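PDB 6I5R: sugar ABC transporter substrate-binding protein, BlMnBP1 from Bifidobacterium animalis subsp. lactis ATCC 27673, which binds mannobiose and probably delivers it and related manno-oligosaccharides to an ABC transporter for uptake. Local coordinates for residues A[86-91]-A[102-107]; A[39-44]-A[97-102]; A[143-148]-A[318-323]; A[45-50]-A[77-82]; A[17-22]-A[332-337]. All blocks are in the same frame, centred on the assembly; numbering follows the deposited sequence.

Contacts 3 and 4 meet at the sugar: both touch the same mannose unit (chain B), and their centres lie about 16 Å apart. Contact 2 joins two parallel strands of the sheet behind the pocket. Its centre is about 12 Å from that of contact 4, to which strand 38-44 is hydrogen-bonded through Gln78, and about 12 Å from that of contact 1, with which it shares Met102. Met102 also packs on Tyr321 and Tyr323 of contact 3; the side chain of Met102 is about 8 Å from a bound mannose. Contact 5 is the outlying one: it touches contact 2 through Lys333 and Ser337, but its nearest atoms stay about 7 Å from contact 3 and about 11 Å from contact 4.

Contact 1: A[86-91]-A[102-107]; sequences SALTRL and MIPAVD. With ZN (zinc ion), chain J.
In Leu88, chi1 (-161°) sets CG anti to the backbone N and chi2 (67°) then sets CD1 near the loop, while Val106 holds CG2 anti to its own carbonyl carbon and beside its backbone N; the two methyls, Leu88 CD1 and Val106 CG2, come within 4.0 Å. Pro104 is the common partner of the three helix residues. Its CG is met by Leu91 CD1 at 3.8 Å and by Leu88 CD1 at 3.9 Å, and the ring flank is closed by Ala87 CB, 4.1 Å from both Pro104 CB and CG. The tightest pair is Leu91 CD1 with Val106 CG2 at 3.6 Å. In each leucine it is CD1 that touches both Pro104 and Val106. The side-chain pairs are all carbon to carbon, though Leu88 CD1 also lies 3.8 Å from the backbone oxygen Ala105 O. Leu91 is shared, for it also packs on Trp98, Tyr114 and Phe115.

Just past this patch the loop turns polar. Asp107 chelates a zinc ion through both carboxylate oxygens, OD1 at 2.3 Å and OD2 at 2.1 Å, and Ser109, Asp390, Asn394 and a water complete the site. In topology, strand 73-79, helix 83-93 and strand 100-102 form a beta-alpha-beta crossover that passes strand 38-44, and the contact seats the helix on the chain leaving the second strand, as in the alpha/beta lobes of solute-binding proteins.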
# COMPACT_ATOMS: atom_id res chain seq x y z
N SER A 86 0.56 0.61 16.33
CA SER A 86 0.63 1.74 17.25
C SER A 86 -0.35 2.85 16.87
O SER A 86 -0.97 3.46 17.75
CB SER A 86 2.06 2.27 17.35
OG SER A 86 2.52 2.69 16.11
N ALA A 87 -0.54 3.11 15.57
CA ALA A 87 -1.56 4.06 15.15
C ALA A 87 -2.97 3.61 15.57
O ALA A 87 -3.80 4.44 15.97
CB ALA A 87 -1.51 4.27 13.64
N LEU A 88 -3.27 2.32 15.46
CA LEU A 88 -4.62 1.90 15.82
C LEU A 88 -4.81 2.04 17.33
O LEU A 88 -5.86 2.49 17.80
CB LEU A 88 -4.89 0.50 15.36
CG LEU A 88 -6.37 0.18 15.29
CD1 LEU A 88 -7.10 0.96 14.22
CD2 LEU A 88 -6.49 -1.30 15.03
N THR A 89 -3.79 1.68 18.10
CA THR A 89 -3.85 1.88 19.54
C THR A 89 -4.12 3.34 19.89
O THR A 89 -5.01 3.64 20.70
CB THR A 89 -2.55 1.39 20.16
OG1 THR A 89 -2.44 -0.03 19.96
CG2 THR A 89 -2.53 1.72 21.66
N ARG A 90 -3.38 4.27 19.29
CA ARG A 90 -3.62 5.68 19.61
C ARG A 90 -5.02 6.10 19.19
O ARG A 90 -5.68 6.86 19.90
CB ARG A 90 -2.58 6.59 18.95
CG ARG A 90 -1.17 6.32 19.46
CD ARG A 90 -0.82 7.06 20.75
NE ARG A 90 -0.73 8.50 20.53
CZ ARG A 90 0.34 9.15 20.09
NH1 ARG A 90 1.45 8.48 19.81
NH2 ARG A 90 0.31 10.47 19.93
N LEU A 91 -5.47 5.63 18.03
CA LEU A 91 -6.83 5.94 17.61
C LEU A 91 -7.86 5.46 18.62
O LEU A 91 -8.82 6.17 18.93
CB LEU A 91 -7.13 5.31 16.24
CG LEU A 91 -7.30 6.18 15.01
CD1 LEU A 91 -7.82 5.30 13.86
CD2 LEU A 91 -8.19 7.36 15.25
N MET A 102 -1.33 8.70 9.58
CA MET A 102 -1.69 7.93 8.40
C MET A 102 -2.75 6.92 8.85
O MET A 102 -2.54 6.18 9.82
CB MET A 102 -0.46 7.24 7.78
CG MET A 102 0.71 8.17 7.58
SD MET A 102 0.39 9.80 6.84
CE MET A 102 -0.06 9.39 5.14
N ILE A 103 -3.88 6.92 8.17
CA ILE A 103 -5.04 6.14 8.59
C ILE A 103 -4.70 4.65 8.60
O ILE A 103 -4.27 4.10 7.57
CB ILE A 103 -6.24 6.40 7.67
CG1 ILE A 103 -6.62 7.87 7.75
CG2 ILE A 103 -7.37 5.49 8.04
CD1 ILE A 103 -7.55 8.33 6.69
N PRO A 104 -4.86 4.00 9.74
CA PRO A 104 -4.59 2.56 9.86
C PRO A 104 -5.82 1.75 9.41
O PRO A 104 -6.63 2.25 8.65
CB PRO A 104 -4.32 2.37 11.34
CG PRO A 104 -5.16 3.44 11.98
CD PRO A 104 -5.10 4.62 11.07
N ALA A 105 -5.91 0.50 9.89
CA ALA A 105 -6.96 -0.38 9.38
C ALA A 105 -8.26 -0.15 10.12
O ALA A 105 -8.53 -0.82 11.16
CB ALA A 105 -6.47 -1.83 9.46
N VAL A 106 -9.08 0.76 9.55
CA VAL A 106 -10.32 1.28 10.14
C VAL A 106 -11.47 1.08 9.17
O VAL A 106 -11.35 1.44 8.00
CB VAL A 106 -10.20 2.78 10.51
CG1 VAL A 106 -11.45 3.26 11.12
CG2 VAL A 106 -9.00 2.98 11.37
N ASP A 107 -12.61 0.57 9.68
CA ASP A 107 -13.86 0.49 8.92
C ASP A 107 -14.20 1.89 8.40
O ASP A 107 -14.35 2.84 9.17
CB ASP A 107 -14.99 -0.08 9.79
CG ASP A 107 -16.25 -0.44 8.99
OD1 ASP A 107 -16.74 0.25 8.06
OD2 ASP A 107 -16.88 -1.46 9.30
ZN ZN J . -18.73 -0.88 8.53
O HOH W 1 -20.42 -1.88 9.37

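Contact 2: A[39-44]-A[97-102]; sequences TITFMN and SWDIMM
Ile100 and Thr41 are joined backbone to backbone where two parallel strands, only 5° apart in direction, pair side by side. This part is tight. Thr41 O takes both Ile100 N (3.0 Å) and Asp99 N (2.9 Å), Met43 N reaches Ile100 O at 2.8 Å, and Asp99 OD2 accepts Thr41 N at 2.7 Å on its anti lone pair. Phe42 holds CG anti to its backbone N (chi1 167°), on the face where Ile100 CG2 packs 3.9 Å from its CD1; the sulfur of Met102 lies at the ring's edge, in plane, 3.8 Å from CE1. On the other face Met43 crosses Trp98 at about a right angle, bringing SD to 3.6 Å from Trp98 CB.

By contrast, the bond from Met102 N to Met43 O is weak, and Thr39 and Ser97 are partly exposed. The chemistry implies that the buried Asp99 carboxylate is partly satisfied by a backbone N-H, which extends the pairing where the regular strand stops, while Met-aromatic contacts, Met102-Phe42 and Met43-Trp98, line the two faces.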
# COMPACT_ATOMS: atom_id res chain seq x y z
N THR A 39 1.11 24.09 17.37
CA THR A 39 1.92 22.93 17.10
C THR A 39 1.02 21.73 16.86
O THR A 39 0.05 21.51 17.59
CB THR A 39 2.83 22.64 18.28
OG1 THR A 39 3.71 23.76 18.48
CG2 THR A 39 3.65 21.42 18.01
N ILE A 40 1.35 20.96 15.83
CA ILE A 40 0.62 19.75 15.49
C ILE A 40 1.59 18.59 15.50
O ILE A 40 2.78 18.74 15.19
CB ILE A 40 -0.09 19.90 14.14
CG1 ILE A 40 0.91 20.20 13.03
CG2 ILE A 40 -1.13 21.05 14.26
CD1 ILE A 40 0.30 20.24 11.61
N THR A 41 1.07 17.42 15.88
CA THR A 41 1.81 16.18 15.97
C THR A 41 1.37 15.33 14.79
O THR A 41 0.17 15.07 14.62
CB THR A 41 1.58 15.47 17.30
OG1 THR A 41 2.19 16.26 18.34
CG2 THR A 41 2.24 14.09 17.31
N PHE A 42 2.34 14.90 13.98
CA PHE A 42 2.14 14.18 12.73
C PHE A 42 2.72 12.78 12.92
O PHE A 42 3.94 12.65 13.04
CB PHE A 42 2.81 14.95 11.60
CG PHE A 42 2.95 14.20 10.29
CD1 PHE A 42 2.06 13.21 9.93
CD2 PHE A 42 3.99 14.51 9.41
CE1 PHE A 42 2.20 12.56 8.74
CE2 PHE A 42 4.13 13.85 8.20
CZ PHE A 42 3.23 12.87 7.88
N MET A 43 1.86 11.77 13.03
CA MET A 43 2.30 10.39 13.20
C MET A 43 2.40 9.74 11.82
O MET A 43 1.45 9.79 11.04
CB MET A 43 1.32 9.60 14.06
CG MET A 43 1.15 10.05 15.51
SD MET A 43 -0.12 9.00 16.28
CE MET A 43 0.53 7.38 15.98
N ASN A 44 3.53 9.10 11.52
CA ASN A 44 3.60 8.35 10.27
C ASN A 44 4.53 7.15 10.42
O ASN A 44 5.15 6.93 11.46
CB ASN A 44 3.99 9.24 9.08
CG ASN A 44 5.41 9.70 9.14
OD1 ASN A 44 6.33 8.96 8.81
ND2 ASN A 44 5.61 10.92 9.55
N SER A 97 -3.89 13.52 21.51
CA SER A 97 -2.43 13.39 21.54
C SER A 97 -1.78 13.33 20.17
O SER A 97 -0.57 13.15 20.08
CB SER A 97 -2.04 12.12 22.28
OG SER A 97 -2.49 10.99 21.56
N TRP A 98 -2.56 13.38 19.10
CA TRP A 98 -2.05 13.37 17.74
C TRP A 98 -2.95 14.31 16.98
O TRP A 98 -4.10 14.53 17.36
CB TRP A 98 -2.05 11.96 17.12
CG TRP A 98 -3.41 11.36 17.10
CD1 TRP A 98 -4.05 10.73 18.14
CD2 TRP A 98 -4.33 11.34 15.99
NE1 TRP A 98 -5.31 10.33 17.74
CE2 TRP A 98 -5.50 10.70 16.44
CE3 TRP A 98 -4.26 11.80 14.68
CZ2 TRP A 98 -6.60 10.51 15.61
CZ3 TRP A 98 -5.35 11.60 13.86
CH2 TRP A 98 -6.51 10.96 14.33
N ASP A 99 -2.44 14.88 15.92
CA ASP A 99 -3.23 15.79 15.09
C ASP A 99 -3.44 15.27 13.69
O ASP A 99 -4.54 15.40 13.15
CB ASP A 99 -2.53 17.14 15.04
CG ASP A 99 -2.47 17.80 16.43
OD1 ASP A 99 -3.53 18.28 16.90
OD2 ASP A 99 -1.38 17.79 17.04
N ILE A 100 -2.40 14.70 13.10
CA ILE A 100 -2.47 13.98 11.83
C ILE A 100 -1.83 12.62 12.03
O ILE A 100 -0.76 12.53 12.62
CB ILE A 100 -1.70 14.70 10.71
CG1 ILE A 100 -2.23 16.09 10.43
CG2 ILE A 100 -1.73 13.84 9.41
CD1 ILE A 100 -1.19 16.93 9.75
N MET A 101 -2.47 11.57 11.50
CA MET A 101 -1.82 10.27 11.36
C MET A 101 -2.11 9.71 9.97
O MET A 101 -3.00 10.17 9.26
CB MET A 101 -2.27 9.25 12.42
CG MET A 101 -3.68 8.79 12.29
SD MET A 101 -4.05 7.27 13.19
CE MET A 101 -3.71 7.83 14.89
N MET A 102 -1.33 8.70 9.58
CA MET A 102 -1.69 7.93 8.40
C MET A 102 -2.75 6.92 8.85
O MET A 102 -2.54 6.18 9.82
CB MET A 102 -0.46 7.24 7.78
CG MET A 102 0.71 8.17 7.58
SD MET A 102 0.39 9.80 6.84
CE MET A 102 -0.06 9.39 5.14
O HOH W 2 -0.93 18.61 19.27

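Contact 3: A[143-148]-A[318-323]; sequences IANNGV and AGDYSY. With BMA (beta-D-mannopyranose), chain B.
Ile143 and Val148 pair antiparallel with Tyr323 and Ala318, and between these two hydrogen-bonded pairs both chains leave strand geometry, at Asn145-Asn146 and Asp320-Tyr321. Tyr323 N gives its hydrogen to Ile143 O at 2.7 Å and Val148 N to Ala318 O at 2.7 Å. Asn145 fills the break. Its ND2 bonds Asp320 OD2 at 3.1 Å, nearly straight at 178°, on the anti lone pair, with amide and carboxylate planes only 7° apart. On the same amide, OD1 receives Tyr321 N and Asn146 N from opposite faces, which should resist rotation of the group.

Asp320 thus arrives positioned by a second-shell partner. Its first torsion puts CG anti to the backbone N, and chi2 (64°) turns the carboxylate. OD1 accepts O4 of the chain B mannose at 2.7 Å; OD2 accepts O6 of that sugar, also at 2.7 Å. The ring of Tyr321 meets the sugar's O2 with its edge, CE2 at 3.8 Å. Helix 331-346 packs on Ile143 and Tyr323, helix 350-353 on Asn145, and strand 100-102 carries Met102 against Asn145 and both tyrosines.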
# COMPACT_ATOMS: atom_id res chain seq x y z
N ILE A 143 -6.64 11.62 2.55
CA ILE A 143 -5.98 11.97 1.30
C ILE A 143 -4.71 11.13 1.19
O ILE A 143 -3.91 11.09 2.13
CB ILE A 143 -5.63 13.47 1.25
CG1 ILE A 143 -6.90 14.31 1.47
CG2 ILE A 143 -4.95 13.82 -0.07
CD1 ILE A 143 -6.70 15.81 1.26
N ALA A 144 -4.51 10.49 0.05
CA ALA A 144 -3.37 9.59 -0.10
C ALA A 144 -2.06 10.37 -0.08
O ALA A 144 -1.98 11.50 -0.56
CB ALA A 144 -3.49 8.80 -1.40
N ASN A 145 -1.03 9.74 0.50
CA ASN A 145 0.29 10.37 0.54
C ASN A 145 0.92 10.38 -0.86
O ASN A 145 1.62 11.34 -1.24
CB ASN A 145 1.20 9.66 1.56
CG ASN A 145 1.34 8.15 1.30
OD1 ASN A 145 0.74 7.60 0.40
ND2 ASN A 145 2.16 7.49 2.13
N ASN A 146 0.71 9.31 -1.62
CA ASN A 146 1.00 9.26 -3.05
C ASN A 146 0.38 7.99 -3.62
O ASN A 146 0.06 7.05 -2.89
CB ASN A 146 2.50 9.31 -3.35
CG ASN A 146 3.31 8.22 -2.64
OD1 ASN A 146 2.82 7.52 -1.79
ND2 ASN A 146 4.59 8.13 -2.99
N GLY A 147 0.17 8.01 -4.93
CA GLY A 147 -0.40 6.88 -5.62
C GLY A 147 0.70 5.88 -5.93
O GLY A 147 1.76 6.24 -6.44
N VAL A 148 0.46 4.63 -5.57
CA VAL A 148 1.45 3.58 -5.77
C VAL A 148 0.79 2.47 -6.55
O VAL A 148 -0.44 2.33 -6.58
CB VAL A 148 2.00 3.05 -4.43
CG1 VAL A 148 2.85 4.10 -3.74
CG2 VAL A 148 0.83 2.60 -3.53
N ALA A 318 -3.26 2.91 -6.25
CA ALA A 318 -3.99 3.11 -5.02
C ALA A 318 -3.13 3.97 -4.10
O ALA A 318 -1.94 4.19 -4.36
CB ALA A 318 -4.38 1.78 -4.38
N GLY A 319 -3.77 4.52 -3.08
CA GLY A 319 -3.04 5.20 -2.05
C GLY A 319 -2.21 4.21 -1.27
O GLY A 319 -2.63 3.09 -1.01
N ASP A 320 -1.00 4.64 -0.90
CA ASP A 320 -0.19 3.86 0.04
C ASP A 320 -0.71 4.02 1.46
O ASP A 320 -1.16 3.04 2.08
CB ASP A 320 1.27 4.30 -0.07
CG ASP A 320 2.12 3.71 1.02
OD1 ASP A 320 2.27 2.48 1.10
OD2 ASP A 320 2.66 4.49 1.80
N TYR A 321 -0.72 5.25 1.96
CA TYR A 321 -1.20 5.61 3.29
C TYR A 321 -1.81 7.00 3.18
O TYR A 321 -1.24 7.88 2.53
CB TYR A 321 -0.07 5.63 4.31
CG TYR A 321 -0.01 4.44 5.24
CD1 TYR A 321 -1.04 4.15 6.12
CD2 TYR A 321 1.11 3.63 5.27
CE1 TYR A 321 -0.97 3.10 6.99
CE2 TYR A 321 1.19 2.56 6.13
CZ TYR A 321 0.15 2.30 7.01
OH TYR A 321 0.23 1.23 7.88
N SER A 322 -2.97 7.20 3.80
CA SER A 322 -3.67 8.46 3.67
C SER A 322 -3.58 9.28 4.95
O SER A 322 -3.65 8.73 6.06
CB SER A 322 -5.14 8.24 3.33
OG SER A 322 -5.25 7.74 2.01
N TYR A 323 -3.45 10.59 4.79
CA TYR A 323 -3.49 11.50 5.93
C TYR A 323 -4.91 11.65 6.48
O TYR A 323 -5.84 11.95 5.73
CB TYR A 323 -3.01 12.88 5.55
CG TYR A 323 -1.71 12.98 4.83
CD1 TYR A 323 -0.51 12.93 5.53
CD2 TYR A 323 -1.66 13.13 3.47
CE1 TYR A 323 0.67 13.04 4.90
CE2 TYR A 323 -0.47 13.26 2.81
CZ TYR A 323 0.69 13.20 3.52
OH TYR A 323 1.87 13.32 2.87
C1 BMA B . 6.57 0.58 5.11
C2 BMA B . 5.28 -0.06 5.71
C3 BMA B . 4.32 -0.32 4.59
C4 BMA B . 4.17 0.89 3.68
C5 BMA B . 5.53 1.37 3.17
C6 BMA B . 5.41 2.62 2.33
O2 BMA B . 4.59 0.87 6.55
O3 BMA B . 3.03 -0.72 5.06
O4 BMA B . 3.38 0.51 2.59
O5 BMA B . 6.34 1.68 4.31
O6 BMA B . 4.92 3.72 3.12
O HOH W 3 1.84 13.55 0.15

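Contact 4: A[45-50]-A[77-82]; sequences NRTDMN and VQTDSN. With BMA (beta-D-mannopyranose), chain C; BMA (beta-D-mannopyranose), chain B.
Thr47 sets its methyl CG2 against the peptide that joins Asp80 to Ser81, 3.5 Å from Asp80 C. Its first torsion (chi1 55°) holds OG1 between the backbone N and the carbonyl carbon and CG2 anti to the carbonyl carbon, which sets the methyl toward Asp80. Thr79 answers from the strand with its own methyl, CG2 standing 3.6 Å from Arg46 O, while its hydroxyl turns to Asn50. There Asn50 ND2 donates to Thr79 OG1 at 3.1 Å; the bond is bent (136°) and OG1 lies 29° out of the amide plane. The other end of that amide, OD1, rests 3.9 Å from Val77 CG1 as the two side chains slide past each other in opposite directions.

The loop so anchored presents the sugar-binding groups. Asn45 ND2 donates to two hydroxyl oxygens of the chain B mannose, O2 at 2.9 Å and O6 at 3.0 Å. Arg46 grips Asp48 side-on, NE to OD1 and NH2 to OD2, the latter at 2.8 Å, and Met49 SD lies over the centre of one guanidinium face, 3.7 Å above it. This salt bridge, backed by a second one from Arg46 to Glu354, probably fixes the wall against which the chain C mannose lies, its O3 oblique to the guanidinium.

Around the contact, strand 38-44 runs parallel to strand 73-79 and leads into the loop, helix 59-69 covers Met49 and Val77, and helix 286-291 brings Gln289 to Arg46 and Asp48.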
# COMPACT_ATOMS: atom_id res chain seq x y z
N ASN A 45 4.62 6.36 9.34
CA ASN A 45 5.31 5.08 9.37
C ASN A 45 6.76 5.16 8.89
O ASN A 45 7.47 4.16 8.92
CB ASN A 45 4.59 4.07 8.49
CG ASN A 45 4.50 4.54 7.06
OD1 ASN A 45 4.09 5.65 6.78
ND2 ASN A 45 4.92 3.68 6.14
N ARG A 46 7.18 6.32 8.39
CA ARG A 46 8.47 6.43 7.72
C ARG A 46 9.56 6.75 8.75
O ARG A 46 10.10 7.85 8.82
CB ARG A 46 8.39 7.48 6.61
CG ARG A 46 7.41 7.08 5.50
CD ARG A 46 7.83 5.77 4.79
NE ARG A 46 9.20 5.85 4.30
CZ ARG A 46 9.52 6.31 3.10
NH1 ARG A 46 8.59 6.73 2.26
NH2 ARG A 46 10.79 6.36 2.76
N THR A 47 9.86 5.74 9.56
CA THR A 47 10.94 5.87 10.52
C THR A 47 12.25 6.24 9.83
O THR A 47 13.06 7.00 10.38
CB THR A 47 11.12 4.55 11.28
OG1 THR A 47 11.32 3.49 10.33
CG2 THR A 47 9.91 4.23 12.09
N ASP A 48 12.46 5.71 8.64
CA ASP A 48 13.68 6.04 7.89
C ASP A 48 13.80 7.54 7.62
O ASP A 48 14.89 8.11 7.78
CB ASP A 48 13.70 5.23 6.59
CG ASP A 48 12.50 5.49 5.68
OD1 ASP A 48 11.44 5.93 6.16
OD2 ASP A 48 12.64 5.20 4.45
N MET A 49 12.71 8.20 7.24
CA MET A 49 12.74 9.64 6.99
C MET A 49 12.85 10.47 8.26
O MET A 49 13.01 11.70 8.18
CB MET A 49 11.49 10.05 6.23
CG MET A 49 11.39 9.44 4.87
SD MET A 49 9.90 9.88 3.98
CE MET A 49 10.03 11.66 3.94
N ASN A 50 12.71 9.87 9.43
CA ASN A 50 12.86 10.61 10.67
C ASN A 50 14.30 10.61 11.15
O ASN A 50 14.55 10.96 12.31
CB ASN A 50 11.95 10.03 11.77
CG ASN A 50 11.42 11.09 12.72
OD1 ASN A 50 11.47 12.28 12.41
ND2 ASN A 50 10.92 10.68 13.87
N VAL A 77 7.10 15.47 14.32
CA VAL A 77 6.94 14.18 13.66
C VAL A 77 7.17 13.07 14.67
O VAL A 77 8.17 13.08 15.40
CB VAL A 77 7.90 14.02 12.47
CG1 VAL A 77 7.62 12.72 11.74
CG2 VAL A 77 7.76 15.17 11.54
N GLN A 78 6.27 12.09 14.68
CA GLN A 78 6.44 10.86 15.44
C GLN A 78 6.35 9.65 14.52
O GLN A 78 5.37 9.50 13.79
CB GLN A 78 5.38 10.74 16.53
CG GLN A 78 5.35 11.87 17.53
CD GLN A 78 4.36 11.60 18.65
OE1 GLN A 78 3.53 10.70 18.54
NE2 GLN A 78 4.47 12.35 19.73
N THR A 79 7.36 8.79 14.56
CA THR A 79 7.38 7.60 13.73
C THR A 79 7.57 6.37 14.59
O THR A 79 8.29 6.42 15.59
CB THR A 79 8.49 7.70 12.69
OG1 THR A 79 9.75 7.90 13.35
CG2 THR A 79 8.22 8.84 11.75
N ASP A 80 6.89 5.29 14.21
CA ASP A 80 6.92 4.01 14.91
C ASP A 80 7.25 2.89 13.94
O ASP A 80 6.71 2.84 12.83
CB ASP A 80 5.55 3.75 15.53
CG ASP A 80 5.42 4.33 16.92
OD1 ASP A 80 6.34 4.08 17.72
OD2 ASP A 80 4.40 5.02 17.22
N SER A 81 8.10 1.94 14.36
CA SER A 81 8.41 0.84 13.45
C SER A 81 7.20 -0.06 13.27
O SER A 81 6.93 -0.53 12.16
CB SER A 81 9.59 0.02 13.95
OG SER A 81 9.26 -0.52 15.21
N ASN A 82 6.47 -0.30 14.35
CA ASN A 82 5.26 -1.12 14.28
C ASN A 82 4.05 -0.21 14.02
O ASN A 82 3.13 -0.10 14.81
CB ASN A 82 5.09 -1.91 15.57
CG ASN A 82 4.01 -2.96 15.47
OD1 ASN A 82 3.47 -3.22 14.39
ND2 ASN A 82 3.66 -3.58 16.61
C1 BMA C . 11.15 2.07 7.07
C2 BMA C . 10.71 2.38 5.61
C3 BMA C . 9.20 2.22 5.50
C4 BMA C . 8.74 0.94 6.16
C5 BMA C . 9.31 0.82 7.58
C6 BMA C . 8.83 -0.44 8.27
O1 BMA C . 12.54 2.10 7.00
O2 BMA C . 11.32 1.37 4.75
O3 BMA C . 8.78 2.24 4.18
O4 BMA C . 7.32 0.92 6.24
O5 BMA C . 10.73 0.84 7.50
O6 BMA C . 9.09 -0.23 9.67
C1 BMA B . 6.57 0.58 5.11
C2 BMA B . 5.28 -0.06 5.71
C3 BMA B . 4.32 -0.32 4.59
C4 BMA B . 4.17 0.89 3.68
C5 BMA B . 5.53 1.37 3.17
C6 BMA B . 5.41 2.62 2.33
O2 BMA B . 4.59 0.87 6.55
O3 BMA B . 3.03 -0.72 5.06
O4 BMA B . 3.38 0.51 2.59
O5 BMA B . 6.34 1.68 4.31
O6 BMA B . 4.92 3.72 3.12
O HOH W 4 6.96 1.78 10.35

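Contact 5: A[17-22]-A[332-337]; sequences GNKTGI and EKQEAS
Gln334 and Lys19 cross at about a right angle, the lysine stem passing the glutamine amide with CG 3.4 Å from NE2. Because the Gln334 chain is extended beyond CG, its amide reaches the backbone of the N-terminal segment and uses both ends: OE1 accepts Lys19 N at 2.8 Å, close to straight at 169°, and NE2 donates to Gly17 O at 3.3 Å, nearly in line with the carbonyl bond. The bond geometry therefore pins two backbone groups two residues apart to one side chain, and Lys19 NZ continues to Ile329 O.

One residue on in the loop, Thr20 sets its methyl CG2 against the helix, 3.6 Å from Glu335 N. Ile22 crosses Glu335 obliquely, with CD1 3.4 Å from its carboxyl carbon CD.

The shape of the loop comes from its own side chains. Asn18 OD1 accepts Thr20 N at 2.8 Å, an Asx turn, and also takes Thr20 OG1 at 2.6 Å. Thr20 OG1 in turn accepts Ile22 N at 3.0 Å, an ST turn. These two turns shape the first modelled residues of the chain into a loop that docks on the surface of helix 331-346 through Gln334, Thr20 and Ile22, far from the sugar.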
# COMPACT_ATOMS: atom_id res chain seq x y z
N GLY A 17 -17.49 16.43 11.99
CA GLY A 17 -16.22 16.38 12.69
C GLY A 17 -15.37 17.63 12.48
O GLY A 17 -14.49 17.93 13.28
N ASN A 18 -15.66 18.36 11.41
CA ASN A 18 -14.88 19.54 11.04
C ASN A 18 -15.33 20.72 11.88
O ASN A 18 -16.48 21.17 11.76
CB ASN A 18 -15.02 19.83 9.55
CG ASN A 18 -14.08 20.95 9.06
OD1 ASN A 18 -13.53 21.73 9.86
ND2 ASN A 18 -13.94 21.06 7.74
N LYS A 19 -14.45 21.20 12.77
CA LYS A 19 -14.78 22.34 13.62
C LYS A 19 -14.44 23.67 12.97
O LYS A 19 -14.87 24.71 13.49
CB LYS A 19 -14.04 22.28 14.97
CG LYS A 19 -14.30 21.07 15.79
CD LYS A 19 -13.44 21.05 17.07
CE LYS A 19 -13.79 19.78 17.83
NZ LYS A 19 -12.80 19.36 18.87
N THR A 20 -13.69 23.66 11.87
CA THR A 20 -13.08 24.88 11.35
C THR A 20 -14.02 25.71 10.49
O THR A 20 -13.76 26.89 10.30
CB THR A 20 -11.84 24.57 10.50
OG1 THR A 20 -12.22 23.95 9.25
CG2 THR A 20 -10.91 23.66 11.27
N GLY A 21 -15.05 25.13 9.90
CA GLY A 21 -15.85 25.85 8.93
C GLY A 21 -15.25 25.95 7.54
O GLY A 21 -15.82 26.63 6.67
N ILE A 22 -14.13 25.27 7.31
CA ILE A 22 -13.35 25.38 6.07
C ILE A 22 -13.16 23.98 5.49
O ILE A 22 -12.68 23.08 6.18
CB ILE A 22 -11.99 26.04 6.32
CG1 ILE A 22 -12.13 27.31 7.15
CG2 ILE A 22 -11.27 26.36 5.02
CD1 ILE A 22 -10.80 27.79 7.76
N GLU A 332 -8.34 25.28 15.78
CA GLU A 332 -7.07 25.81 15.30
C GLU A 332 -6.19 24.69 14.78
O GLU A 332 -5.64 24.79 13.68
CB GLU A 332 -6.37 26.60 16.43
CG GLU A 332 -5.10 27.35 16.01
CD GLU A 332 -4.55 28.26 17.12
OE1 GLU A 332 -4.62 27.87 18.34
OE2 GLU A 332 -4.04 29.39 16.80
N LYS A 333 -6.06 23.60 15.55
CA LYS A 333 -5.18 22.51 15.14
C LYS A 333 -5.78 21.72 13.98
O LYS A 333 -5.03 21.21 13.14
CB LYS A 333 -4.89 21.57 16.32
CG LYS A 333 -4.11 22.29 17.41
CD LYS A 333 -3.65 21.32 18.51
CE LYS A 333 -2.87 22.07 19.60
NZ LYS A 333 -2.13 21.12 20.44
N GLN A 334 -7.10 21.60 13.92
CA GLN A 334 -7.72 21.01 12.74
C GLN A 334 -7.35 21.79 11.48
O GLN A 334 -7.01 21.20 10.45
CB GLN A 334 -9.23 20.96 12.91
CG GLN A 334 -9.73 19.95 13.92
CD GLN A 334 -11.21 19.77 13.85
OE1 GLN A 334 -11.84 20.30 12.98
NE2 GLN A 334 -11.77 18.98 14.76
N GLU A 335 -7.41 23.11 11.55
CA GLU A 335 -7.11 23.91 10.36
C GLU A 335 -5.61 23.89 10.06
O GLU A 335 -5.21 23.71 8.90
CB GLU A 335 -7.60 25.34 10.57
CG GLU A 335 -7.56 26.16 9.29
CD GLU A 335 -7.90 27.62 9.51
OE1 GLU A 335 -8.59 27.93 10.52
OE2 GLU A 335 -7.49 28.43 8.65
N ALA A 336 -4.78 24.00 11.09
CA ALA A 336 -3.34 23.89 10.88
C ALA A 336 -3.00 22.56 10.22
O ALA A 336 -2.19 22.50 9.30
CB ALA A 336 -2.59 24.03 12.19
N SER A 337 -3.65 21.49 10.67
CA SER A 337 -3.35 20.16 10.14
C SER A 337 -3.80 20.04 8.69
O SER A 337 -3.13 19.39 7.89
CB SER A 337 -4.04 19.09 11.00
OG SER A 337 -3.49 19.03 12.31